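Local coordinates for protein aryl acylamidase (bacterium CSBL00001, PDB 4YJ6) that probably hydrolyses aryl acylamides, cleaving the amide bond to release an aromatic amine and a carboxylate, as an enzyme of the amidase signature family, at residues 31-35 / 55-59; 151-155 / 193-197; 155-159 / 404-408; 203-207 / 250-256; 219-223 / 436-441. All blocks are in the same frame, centred on the assembly; numbering follows the deposited sequence.

Contact 1 (31-35 / 55-59)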
# COMPACT_ATOMS: atom_id res chain seq x y z
N VAL A 31 -5.37 -2.45 23.44
CA VAL A 31 -4.21 -1.55 23.28
C VAL A 31 -2.98 -2.12 24.00
O VAL A 31 -1.90 -2.16 23.43
CB VAL A 31 -4.54 -0.16 23.81
CG1 VAL A 31 -3.30 0.71 23.94
CG2 VAL A 31 -5.62 0.48 22.90
N GLU A 32 -3.13 -2.55 25.26
CA GLU A 32 -1.93 -2.99 25.99
C GLU A 32 -1.34 -4.26 25.37
O GLU A 32 -0.14 -4.42 25.30
CB GLU A 32 -2.24 -3.24 27.48
CG GLU A 32 -2.79 -2.03 28.22
CD GLU A 32 -1.81 -0.83 28.29
OE1 GLU A 32 -0.59 -0.97 28.02
OE2 GLU A 32 -2.31 0.28 28.64
N SER A 33 -2.21 -5.15 24.91
CA SER A 33 -1.75 -6.39 24.29
C SER A 33 -1.10 -6.13 22.93
O SER A 33 -0.18 -6.85 22.55
CB SER A 33 -2.91 -7.36 24.12
OG SER A 33 -3.41 -7.78 25.38
N THR A 34 -1.57 -5.11 22.22
CA THR A 34 -0.97 -4.77 20.93
C THR A 34 0.40 -4.13 21.19
O THR A 34 1.37 -4.38 20.49
CB THR A 34 -1.85 -3.80 20.11
OG1 THR A 34 -3.10 -4.44 19.84
CG2 THR A 34 -1.19 -3.46 18.75
N ILE A 35 0.47 -3.32 22.24
CA ILE A 35 1.72 -2.68 22.61
C ILE A 35 2.74 -3.78 22.94
O ILE A 35 3.89 -3.71 22.54
CB ILE A 35 1.51 -1.72 23.80
CG1 ILE A 35 0.82 -0.44 23.32
CG2 ILE A 35 2.85 -1.35 24.49
CD1 ILE A 35 0.30 0.50 24.49
N GLU A 55 -1.94 8.12 23.63
CA GLU A 55 -3.12 8.59 22.95
C GLU A 55 -4.09 7.44 22.77
O GLU A 55 -5.31 7.60 22.94
CB GLU A 55 -2.78 9.17 21.58
CG GLU A 55 -4.00 9.83 20.95
CD GLU A 55 -3.73 10.41 19.59
OE1 GLU A 55 -3.04 11.45 19.53
OE2 GLU A 55 -4.19 9.81 18.59
N ALA A 56 -3.55 6.30 22.34
CA ALA A 56 -4.36 5.12 22.16
C ALA A 56 -5.00 4.71 23.48
O ALA A 56 -6.17 4.31 23.47
CB ALA A 56 -3.54 3.99 21.59
N ARG A 57 -4.26 4.81 24.59
CA ARG A 57 -4.83 4.47 25.92
C ARG A 57 -5.98 5.39 26.29
O ARG A 57 -7.01 4.94 26.84
CB ARG A 57 -3.76 4.52 27.02
CG ARG A 57 -2.69 3.45 26.86
CD ARG A 57 -1.54 3.68 27.84
NE ARG A 57 -0.67 2.51 27.91
CZ ARG A 57 0.65 2.53 27.79
NH1 ARG A 57 1.29 3.67 27.54
NH2 ARG A 57 1.33 1.40 27.87
N GLU A 58 -5.82 6.68 25.99
CA GLU A 58 -6.87 7.67 26.24
C GLU A 58 -8.10 7.37 25.43
O GLU A 58 -9.22 7.37 25.94
CB GLU A 58 -6.37 9.08 25.88
CG GLU A 58 -5.21 9.51 26.74
CD GLU A 58 -4.62 10.82 26.26
OE1 GLU A 58 -5.25 11.89 26.54
OE2 GLU A 58 -3.55 10.78 25.58
N LYS A 59 -7.89 7.07 24.14
CA LYS A 59 -9.01 6.77 23.28
C LYS A 59 -9.67 5.49 23.74
O LYS A 59 -10.89 5.37 23.71
CB LYS A 59 -8.58 6.60 21.82
CG LYS A 59 -8.03 7.87 21.15
CD LYS A 59 -9.08 8.91 20.99
CE LYS A 59 -8.53 10.11 20.19
NZ LYS A 59 -9.63 10.74 19.43
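Arg57 and Glu32 supply the charged part of this contact, a two-pronged salt bridge from one helix to the other. The guanidinium offers its NE side: Arg57 NE lies 2.9 Å from Glu32 OE2, and Arg57 NH2 lies 3.1 Å from Glu32 OE1, so each carboxylate oxygen has a donor of its own. Both are met on their syn sides, with the two flat groups only 21° apart. A bend in Glu32 (chi2 -63°) carries its carboxylate across the arginine, whose chain runs extended from CG to NE. Arg57 NH1 turns instead to Asp54 of its own helix; sharing the cation between two acids probably fixes its rotation.

Apolar contacts fill in alongside. Ile35 CD1 rests over one face of the guanidinium, toward its rim, 3.6 Å from Arg57 NH2. The segment axes stay 10.6 Å apart, so the small pair Val31 CG1 and Ala56 CB meets only lightly, at 4.0 Å, and the long Arg57 and Glu32 span the gap. Val31 and Ile35 also touch strand 126-131. With segments 31-35 and 55-59 running at 157°, helices 27-45 and 53-69, linked through strand 48-51, form an antiparallel pair laid against a three-stranded sheet.

Contact 2 (151-155 / 193-197)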
# COMPACT_ATOMS: atom_id res chain seq x y z
N ARG A 151 12.17 -4.84 7.72
CA ARG A 151 12.53 -6.21 7.33
C ARG A 151 11.33 -7.14 7.18
O ARG A 151 10.27 -6.93 7.77
CB ARG A 151 13.52 -6.77 8.37
CG ARG A 151 14.74 -5.86 8.54
CD ARG A 151 15.81 -6.47 9.48
NE ARG A 151 16.93 -5.54 9.65
CZ ARG A 151 16.99 -4.57 10.57
NH1 ARG A 151 16.01 -4.38 11.44
NH2 ARG A 151 18.06 -3.77 10.62
N ASN A 152 11.52 -8.17 6.36
CA ASN A 152 10.45 -9.06 5.98
C ASN A 152 10.21 -10.13 7.04
O ASN A 152 11.15 -10.89 7.34
CB ASN A 152 10.85 -9.75 4.65
CG ASN A 152 9.67 -10.31 3.93
OD1 ASN A 152 8.87 -11.03 4.53
ND2 ASN A 152 9.50 -9.92 2.66
N PRO A 153 8.97 -10.22 7.60
CA PRO A 153 8.71 -11.26 8.61
C PRO A 153 8.96 -12.67 8.10
O PRO A 153 9.09 -13.58 8.91
CB PRO A 153 7.22 -11.08 8.95
CG PRO A 153 6.94 -9.62 8.60
CD PRO A 153 7.78 -9.38 7.37
N PHE A 154 8.97 -12.86 6.78
CA PHE A 154 9.24 -14.21 6.26
C PHE A 154 10.73 -14.57 6.26
O PHE A 154 11.10 -15.74 6.16
CB PHE A 154 8.65 -14.36 4.85
CG PHE A 154 7.20 -14.67 4.87
CD1 PHE A 154 6.75 -15.96 4.70
CD2 PHE A 154 6.29 -13.67 5.15
CE1 PHE A 154 5.41 -16.25 4.78
CE2 PHE A 154 4.96 -13.93 5.25
CZ PHE A 154 4.50 -15.21 5.07
N ASN A 155 11.58 -13.55 6.33
CA ASN A 155 13.03 -13.73 6.45
C ASN A 155 13.64 -12.35 6.64
O ASN A 155 13.70 -11.54 5.73
CB ASN A 155 13.60 -14.43 5.20
CG ASN A 155 15.09 -14.70 5.33
OD1 ASN A 155 15.79 -14.00 6.06
ND2 ASN A 155 15.58 -15.71 4.61
N ALA A 193 2.62 -7.83 -1.69
CA ALA A 193 3.10 -8.95 -2.54
C ALA A 193 4.30 -9.63 -1.88
O ALA A 193 4.39 -10.86 -1.84
CB ALA A 193 3.49 -8.42 -3.92
N TRP A 194 5.25 -8.84 -1.39
CA TRP A 194 6.43 -9.45 -0.77
C TRP A 194 6.21 -10.02 0.64
O TRP A 194 7.13 -10.60 1.18
CB TRP A 194 7.58 -8.44 -0.71
CG TRP A 194 8.33 -8.27 -2.01
CD1 TRP A 194 8.07 -8.89 -3.21
CD2 TRP A 194 9.48 -7.43 -2.22
NE1 TRP A 194 8.99 -8.47 -4.15
CE2 TRP A 194 9.87 -7.60 -3.58
CE3 TRP A 194 10.23 -6.58 -1.40
CZ2 TRP A 194 10.95 -6.92 -4.14
CZ3 TRP A 194 11.32 -5.90 -1.96
CH2 TRP A 194 11.66 -6.08 -3.32
N THR A 195 5.04 -9.79 1.25
CA THR A 195 4.81 -10.23 2.65
C THR A 195 3.58 -11.12 2.83
O THR A 195 3.14 -11.33 3.96
CB THR A 195 4.68 -9.03 3.62
OG1 THR A 195 3.60 -8.21 3.19
CG2 THR A 195 5.96 -8.23 3.63
N ASN A 196 3.03 -11.66 1.75
CA ASN A 196 1.90 -12.59 1.87
C ASN A 196 0.70 -11.89 2.49
O ASN A 196 -0.05 -12.51 3.21
CB ASN A 196 2.27 -13.84 2.74
CG ASN A 196 1.34 -15.00 2.54
OD1 ASN A 196 1.21 -15.50 1.42
ND2 ASN A 196 0.69 -15.46 3.61
N THR A 197 0.54 -10.59 2.22
CA THR A 197 -0.65 -9.89 2.69
C THR A 197 -1.47 -9.36 1.53
O THR A 197 -1.04 -9.37 0.37
CB THR A 197 -0.28 -8.79 3.67
OG1 THR A 197 0.75 -7.96 3.12
CG2 THR A 197 0.24 -9.42 5.00
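Asn152 and Thr195 bring the two backbones nearest, with their CA atoms 6.7 Å apart. Residues 152-155 form a type I beta turn, while 193-197 runs off the C-terminal end of helix 190-195. There Asn196 leaves the helix with positive phi (62°) and closes a Schellman motif, a conformation that asparagine tolerates better than most residues with a side chain.

Asn152 uses both ends of its amide. Asn152 ND2 donates to Trp194 O at 2.9 Å, an almost straight bond (174°) that lies in the plane of the asparagine amide but meets the acceptor from above the carbonyl plane. Asn152 OD1 turns back to accept from Phe154 N at 2.9 Å, an Asx turn that stiffens the bend. Because CG stands anti to the backbone N (chi1 -160°), the amide can serve its own turn and the helix end together. ND2 has a further acceptor in Asn159 O.

Phe154 supplies the ring, packed obliquely on a carbonyl and a methylene at the helix end: Phe154 CE2 lies 3.4 Å from Thr195 O, and Phe154 CZ 3.5 Å from Asn196 CB. The far end of Asn196 bonds to Trp483 O through ND2. Thr195 lays CG2 4.0 Å from Asn152 ND2, while its hydroxyl bonds to Pro191 O and accepts from Thr197 OG1. The indole of Trp194 points away, bonding to Cys402 O and lying nearly parallel to the ring of Trp430.

In chemical terms, a buried carbonyl at a helix C-terminus is satisfied by an asparagine amide whose orientation is probably set by its own turn and by Asn159 O.

Contact 3 (155-159 / 404-408)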
# COMPACT_ATOMS: atom_id res chain seq x y z
N ASN A 155 11.58 -13.55 6.33
CA ASN A 155 13.03 -13.73 6.45
C ASN A 155 13.64 -12.35 6.64
O ASN A 155 13.70 -11.54 5.73
CB ASN A 155 13.60 -14.43 5.20
CG ASN A 155 15.09 -14.70 5.33
OD1 ASN A 155 15.79 -14.00 6.06
ND2 ASN A 155 15.58 -15.71 4.61
N LEU A 156 14.08 -12.06 7.87
CA LEU A 156 14.55 -10.71 8.18
C LEU A 156 15.79 -10.25 7.41
O LEU A 156 16.13 -9.10 7.46
CB LEU A 156 14.76 -10.53 9.71
CG LEU A 156 13.48 -10.29 10.53
CD1 LEU A 156 12.50 -11.43 10.36
CD2 LEU A 156 13.86 -10.15 11.99
N ASP A 157 16.46 -11.15 6.70
CA ASP A 157 17.58 -10.73 5.85
C ASP A 157 17.07 -9.98 4.62
O ASP A 157 17.85 -9.34 3.93
CB ASP A 157 18.39 -11.96 5.38
CG ASP A 157 19.19 -12.62 6.51
OD1 ASP A 157 19.49 -11.94 7.51
OD2 ASP A 157 19.53 -13.82 6.36
N PHE A 158 15.77 -10.08 4.38
CA PHE A 158 15.14 -9.48 3.19
C PHE A 158 14.26 -8.30 3.57
O PHE A 158 13.84 -8.17 4.72
CB PHE A 158 14.31 -10.53 2.46
CG PHE A 158 15.17 -11.58 1.78
CD1 PHE A 158 15.65 -12.66 2.50
CD2 PHE A 158 15.53 -11.43 0.46
CE1 PHE A 158 16.46 -13.62 1.88
CE2 PHE A 158 16.34 -12.39 -0.16
CZ PHE A 158 16.80 -13.47 0.55
N ASN A 159 14.01 -7.44 2.60
CA ASN A 159 13.23 -6.22 2.83
C ASN A 159 11.74 -6.52 2.71
O ASN A 159 11.33 -7.47 2.02
CB ASN A 159 13.66 -5.19 1.79
CG ASN A 159 13.22 -3.79 2.14
OD1 ASN A 159 12.25 -3.27 1.59
ND2 ASN A 159 13.97 -3.16 3.03
N PRO A 404 11.63 -10.56 -3.20
CA PRO A 404 12.26 -9.64 -2.25
C PRO A 404 13.78 -9.60 -2.37
O PRO A 404 14.41 -10.63 -2.70
CB PRO A 404 11.84 -10.22 -0.89
CG PRO A 404 10.51 -10.83 -1.13
CD PRO A 404 10.65 -11.44 -2.55
N VAL A 405 14.34 -8.42 -2.12
CA VAL A 405 15.77 -8.20 -2.11
C VAL A 405 16.31 -8.18 -0.69
O VAL A 405 15.59 -7.92 0.29
CB VAL A 405 16.15 -6.88 -2.82
CG1 VAL A 405 15.63 -6.90 -4.27
CG2 VAL A 405 15.60 -5.64 -2.05
N ARG A 406 17.59 -8.49 -0.56
CA ARG A 406 18.27 -8.38 0.73
C ARG A 406 18.37 -6.94 1.19
O ARG A 406 18.57 -6.02 0.39
CB ARG A 406 19.67 -9.01 0.63
CG ARG A 406 19.61 -10.47 0.18
CD ARG A 406 20.95 -11.23 0.29
NE ARG A 406 21.01 -11.94 1.57
CZ ARG A 406 20.65 -13.20 1.76
NH1 ARG A 406 20.25 -13.96 0.76
NH2 ARG A 406 20.73 -13.70 2.98
N ASN A 407 18.24 -6.71 2.50
CA ASN A 407 18.47 -5.38 3.02
C ASN A 407 19.91 -4.95 2.83
O ASN A 407 20.83 -5.75 3.06
CB ASN A 407 18.14 -5.35 4.50
CG ASN A 407 16.70 -5.72 4.77
OD1 ASN A 407 15.79 -5.10 4.20
ND2 ASN A 407 16.48 -6.75 5.58
N ALA A 408 20.10 -3.72 2.36
CA ALA A 408 21.40 -3.05 2.37
C ALA A 408 21.75 -2.61 3.79
O ALA A 408 20.92 -2.72 4.70
CB ALA A 408 21.40 -1.83 1.44
O HOH W 1 20.51 -8.55 4.59
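The Phe158 ring is met by the CG of Arg406 over a face, off-centre, and by carbonyls at its rim. That CH-pi contact puts Arg406 CG 4.3 Å from the centroid of the Phe158 ring, and Pro404 O lies at the edge, 3.4 Å from Phe158 CD2, where ring hydrogens can favour an oxygen. Asn155 O is also in the plane at the edge. In turn, the far rim of the phenyl group lies over one face of the Arg406 guanidinium, the two planes 55° apart. The backbones meet in a single beta bridge, Phe158 with Arg406, just where a type I turn with an Asx turn at Asn155 redirects the chain.

Arg406 bends at its third torsion (chi3 94°), which carries the guanidinium back along Asp157 to a long salt bridge, Asp157 OD2 to Arg406 NH2, 3.6 Å. The beta bridge rests on Asn159 N to Val405 O at 2.8 Å and Asn407 N to Asp157 O at 3.0 Å. A water donates to both Asp157 O and Asn407 O. Asparagine suits position 407 because its amide both donates and accepts: ND2 bonds weakly to Phe158 O, while Asn407 OD1 accepts from Asn159 ND2 at 2.9 Å, nearly along the C=O axis.

Contact 4 (203-207 / 250-256)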
# COMPACT_ATOMS: atom_id res chain seq x y z
N SER A 203 -10.25 2.37 -6.67
CA SER A 203 -10.42 3.21 -7.85
C SER A 203 -10.07 4.64 -7.52
O SER A 203 -10.37 5.09 -6.42
CB SER A 203 -11.90 3.19 -8.28
OG SER A 203 -12.28 1.88 -8.69
N ILE A 204 -9.56 5.41 -8.49
CA ILE A 204 -9.37 6.83 -8.21
C ILE A 204 -10.74 7.46 -7.82
O ILE A 204 -11.78 7.21 -8.44
CB ILE A 204 -8.64 7.57 -9.40
CG1 ILE A 204 -8.39 9.05 -9.04
CG2 ILE A 204 -9.50 7.49 -10.71
CD1 ILE A 204 -7.37 9.27 -7.82
N GLY A 205 -10.71 8.30 -6.78
CA GLY A 205 -11.92 8.95 -6.28
C GLY A 205 -12.73 8.15 -5.28
O GLY A 205 -13.67 8.68 -4.71
N ARG A 206 -12.41 6.87 -5.10
CA ARG A 206 -13.15 6.01 -4.18
C ARG A 206 -12.87 6.37 -2.72
O ARG A 206 -13.79 6.50 -1.92
CB ARG A 206 -12.78 4.53 -4.45
CG ARG A 206 -13.56 3.52 -3.58
CD ARG A 206 -15.06 3.53 -3.93
NE ARG A 206 -15.24 2.99 -5.27
CZ ARG A 206 -16.24 3.32 -6.10
NH1 ARG A 206 -17.14 4.23 -5.79
NH2 ARG A 206 -16.32 2.71 -7.29
N VAL A 207 -11.60 6.53 -2.37
CA VAL A 207 -11.19 7.01 -1.03
C VAL A 207 -10.59 8.41 -1.19
O VAL A 207 -9.76 8.64 -2.07
CB VAL A 207 -10.10 6.05 -0.46
CG1 VAL A 207 -9.54 6.54 0.92
CG2 VAL A 207 -10.65 4.65 -0.34
N ALA A 250 -11.19 14.40 -7.49
CA ALA A 250 -11.60 13.18 -8.19
C ALA A 250 -12.73 12.45 -7.47
O ALA A 250 -13.16 11.41 -7.93
CB ALA A 250 -10.39 12.24 -8.32
N SER A 251 -13.19 12.98 -6.34
CA SER A 251 -14.05 12.21 -5.46
C SER A 251 -15.33 11.74 -6.13
O SER A 251 -16.01 12.54 -6.81
CB SER A 251 -14.45 13.06 -4.22
OG SER A 251 -15.15 12.23 -3.31
N LEU A 252 -15.70 10.48 -5.88
CA LEU A 252 -16.95 9.92 -6.39
C LEU A 252 -18.06 10.03 -5.36
O LEU A 252 -17.88 9.68 -4.21
CB LEU A 252 -16.73 8.42 -6.66
CG LEU A 252 -15.56 8.16 -7.61
CD1 LEU A 252 -15.30 6.64 -7.70
CD2 LEU A 252 -15.81 8.70 -9.02
N ARG A 253 -19.23 10.50 -5.77
CA ARG A 253 -20.31 10.65 -4.81
C ARG A 253 -21.17 9.38 -4.85
O ARG A 253 -22.32 9.39 -5.31
CB ARG A 253 -21.12 11.91 -5.11
CG ARG A 253 -21.94 12.27 -3.86
CD ARG A 253 -23.02 13.07 -4.26
NE ARG A 253 -22.68 14.46 -4.19
CZ ARG A 253 -22.94 15.27 -3.14
NH1 ARG A 253 -23.46 14.81 -2.04
NH2 ARG A 253 -22.62 16.55 -3.22
N VAL A 254 -20.58 8.28 -4.40
CA VAL A 254 -21.30 7.01 -4.37
C VAL A 254 -20.97 6.26 -3.10
O VAL A 254 -19.88 6.42 -2.55
CB VAL A 254 -21.18 6.13 -5.70
CG1 VAL A 254 -20.55 6.86 -6.89
CG2 VAL A 254 -20.66 4.71 -5.47
N LYS A 255 -21.95 5.48 -2.64
CA LYS A 255 -21.82 4.70 -1.42
C LYS A 255 -21.93 3.23 -1.81
O LYS A 255 -22.86 2.84 -2.53
CB LYS A 255 -22.91 5.04 -0.42
CG LYS A 255 -22.93 6.51 -0.07
CD LYS A 255 -24.00 6.83 0.96
CE LYS A 255 -23.92 8.29 1.36
NZ LYS A 255 -24.95 8.61 2.40
N LEU A 256 -20.97 2.44 -1.33
CA LEU A 256 -20.94 0.99 -1.64
C LEU A 256 -20.89 0.19 -0.35
O LEU A 256 -20.48 0.70 0.70
CB LEU A 256 -19.68 0.65 -2.42
CG LEU A 256 -19.52 1.32 -3.78
CD1 LEU A 256 -18.15 0.94 -4.38
CD2 LEU A 256 -20.67 0.88 -4.71
O HOH W 2 -13.59 10.34 -2.27
O HOH W 3 -17.34 5.91 -3.46
O HOH W 4 -15.99 8.20 -2.88
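Gly205 and Ser251 bring the two irregular segments together, their CA atoms 4.0 Å apart, and one backbone bond, Leu252 N to Gly205 O at 3.0 Å, ties them. Gly205 has positive phi (86°), which glycine adopts readily, and without a side chain Gly205 CA can approach Ala250 O to 3.2 Å as a CA-H...O contact. Beside it, Ile204 CG1 packs on Ala250 CB.

Arg206 dominates the side-chain packing. Its CB points away from the partner loop, but bends at chi2 (66°) and chi3 (68°) fold the chain back, and the guanidinium slides between two leucines. Leu256 CD1 sits over the centre of one face, 3.5 Å from Arg206 CZ; Leu252 CD1 covers the opposite face nearer the rim, 3.6 Å from Arg206 NH1. Flat faces accept methyl groups well, while the N-H edge stays polar: NE forms a salt bridge with Asp467, which also accepts from Ser203, and NH1 donates to a water in the guanidinium plane that in turn donates a hydrogen bond to Val254 O. Another water links Gly205 O to Ser251 OG, whose hydroxyl also bonds to Asp245 N.

The joint therefore ties the loop after strand 198-201 to the one after helix 231-241. Met238 of that helix packs against Arg206, and Arg206 shares a backbone hydrogen bond with Gly243 just beyond it.

Contact 5 (219-223 / 436-441)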
# COMPACT_ATOMS: atom_id res chain seq x y z
N GLY A 219 1.28 14.81 -10.75
CA GLY A 219 1.74 13.46 -10.45
C GLY A 219 0.78 12.39 -10.94
O GLY A 219 -0.27 12.66 -11.53
N PRO A 220 1.15 11.12 -10.74
CA PRO A 220 0.22 10.01 -11.02
C PRO A 220 -0.95 10.02 -10.04
O PRO A 220 -0.99 10.81 -9.07
CB PRO A 220 1.06 8.76 -10.76
CG PRO A 220 2.42 9.23 -10.38
CD PRO A 220 2.36 10.68 -10.04
N TYR A 221 -1.92 9.15 -10.27
CA TYR A 221 -2.97 9.00 -9.27
C TYR A 221 -2.37 8.49 -7.95
O TYR A 221 -1.57 7.55 -7.95
CB TYR A 221 -4.01 7.99 -9.78
CG TYR A 221 -4.87 8.42 -10.93
CD1 TYR A 221 -5.60 9.61 -10.89
CD2 TYR A 221 -5.00 7.61 -12.07
CE1 TYR A 221 -6.43 9.98 -11.94
CE2 TYR A 221 -5.86 7.97 -13.11
CZ TYR A 221 -6.56 9.16 -13.03
OH TYR A 221 -7.42 9.52 -14.04
N LEU A 222 -2.83 9.05 -6.83
CA LEU A 222 -2.36 8.67 -5.50
C LEU A 222 -3.54 8.13 -4.72
O LEU A 222 -4.65 8.70 -4.79
CB LEU A 222 -1.83 9.89 -4.73
CG LEU A 222 -0.78 10.72 -5.49
CD1 LEU A 222 -0.32 11.95 -4.62
CD2 LEU A 222 0.44 9.85 -5.84
N TYR A 223 -3.30 7.08 -3.94
CA TYR A 223 -4.36 6.42 -3.21
C TYR A 223 -3.96 6.12 -1.77
O TYR A 223 -2.79 5.83 -1.49
CB TYR A 223 -4.58 5.04 -3.83
CG TYR A 223 -4.74 5.00 -5.34
CD1 TYR A 223 -5.98 5.30 -5.93
CD2 TYR A 223 -3.67 4.64 -6.16
CE1 TYR A 223 -6.16 5.24 -7.31
CE2 TYR A 223 -3.85 4.58 -7.58
CZ TYR A 223 -5.09 4.89 -8.12
OH TYR A 223 -5.30 4.81 -9.48
N THR A 436 -1.45 1.21 -12.86
CA THR A 436 -2.77 1.69 -12.42
C THR A 436 -2.68 3.04 -11.73
O THR A 436 -3.69 3.71 -11.53
CB THR A 436 -3.48 0.71 -11.46
OG1 THR A 436 -2.74 0.62 -10.25
CG2 THR A 436 -3.57 -0.68 -12.10
N ASN A 437 -1.48 3.48 -11.36
CA ASN A 437 -1.33 4.89 -10.96
C ASN A 437 -1.37 5.79 -12.20
O ASN A 437 -1.73 6.94 -12.11
CB ASN A 437 -0.02 5.10 -10.18
CG ASN A 437 0.04 4.23 -8.95
OD1 ASN A 437 0.59 3.13 -9.01
ND2 ASN A 437 -0.55 4.68 -7.85
N PHE A 438 -0.98 5.26 -13.36
CA PHE A 438 -1.27 6.00 -14.60
C PHE A 438 -2.75 5.95 -14.95
O PHE A 438 -3.32 6.96 -15.37
CB PHE A 438 -0.53 5.37 -15.79
CG PHE A 438 0.95 5.61 -15.79
CD1 PHE A 438 1.51 6.67 -15.09
CD2 PHE A 438 1.77 4.81 -16.58
CE1 PHE A 438 2.93 6.88 -15.14
CE2 PHE A 438 3.14 5.02 -16.64
CZ PHE A 438 3.72 6.05 -15.94
N SER A 439 -3.39 4.79 -14.77
CA SER A 439 -4.70 4.58 -15.38
C SER A 439 -5.94 4.73 -14.51
O SER A 439 -7.02 5.00 -15.06
CB SER A 439 -4.74 3.19 -16.06
OG SER A 439 -4.86 2.16 -15.08
N GLY A 440 -5.80 4.56 -13.19
CA GLY A 440 -6.87 4.88 -12.25
C GLY A 440 -7.72 3.68 -11.88
O GLY A 440 -8.61 3.79 -11.05
N HIS A 441 -7.44 2.52 -12.46
CA HIS A 441 -8.22 1.30 -12.20
C HIS A 441 -7.97 0.77 -10.81
O HIS A 441 -6.85 0.84 -10.34
CB HIS A 441 -7.79 0.22 -13.21
CG HIS A 441 -8.14 0.57 -14.61
ND1 HIS A 441 -7.46 1.54 -15.33
CD2 HIS A 441 -9.13 0.12 -15.41
CE1 HIS A 441 -8.03 1.66 -16.51
NE2 HIS A 441 -9.06 0.82 -16.59
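Tyr221, Tyr223 and Asn437 meet because all three turn CG anti to their own carbonyl carbon (chi1 -70°, -49° and -57°), which places both rings and the amide where segments 219-223 and 436-441 meet. Asn437 then grips Tyr221 at both backbone polar atoms. Asn437 O accepts from Tyr221 N at 2.9 Å, and Asn437 ND2 donates to Tyr221 O at 3.0 Å, with that oxygen in the amide plane. ND2 is also hydrogen-bonded to Asp183, its second acceptor.

The hydroxyl of Tyr223 donates, OH to Thr436 O, at 2.8 Å. That oxygen is doubly used: Gly440 N, closing the last helical turn, reaches it from the opposite face of its plane. Helix 434-439 ends here, and the chain heads for strand 443-451 of the eight-stranded mixed sheet, to which Tyr223 also belongs at the start of strand 223-228. Gly440 leaves the helix with positive phi, a conformation glycine adopts readily, and the fit is tight as well: Tyr221 CD2 lies 3.3 Å from Gly440 CA, against which a side chain would collide. Tyr223 OH is a further neighbour, 3.2 Å from Gly440 CA.

Pro220, rigid in its ring, lays CB 3.6 Å from Asn437 O and packs behind on helix 315-339. Thr436 turns its own hydroxyl to Gln201, while the phenol of Tyr221 runs on to Arg464 and its ring makes a cation-pi contact with Arg378.

Along the chain contact 1 comes first and stands alone, its centre 25 Å or more from those of the others, pairing two helices beside the three-stranded sheet. Contacts 2 and 3 both use the chain around residue 155 and share Asn155; their centres are 9 Å apart, and Asn152 bonds to the backbone of both Phe158 and Asn159. Contacts 4 and 5 also touch, through Ile204 and Gly440 or Tyr221, with centres 14 Å apart. This second pair lies across the chain's centre from contact 2. Segments of contacts 3 and 5 alternate in sequence, as do those of 4 and 5; contacts 3 and 5 each join residues more than 200 positions apart within one amidase fold.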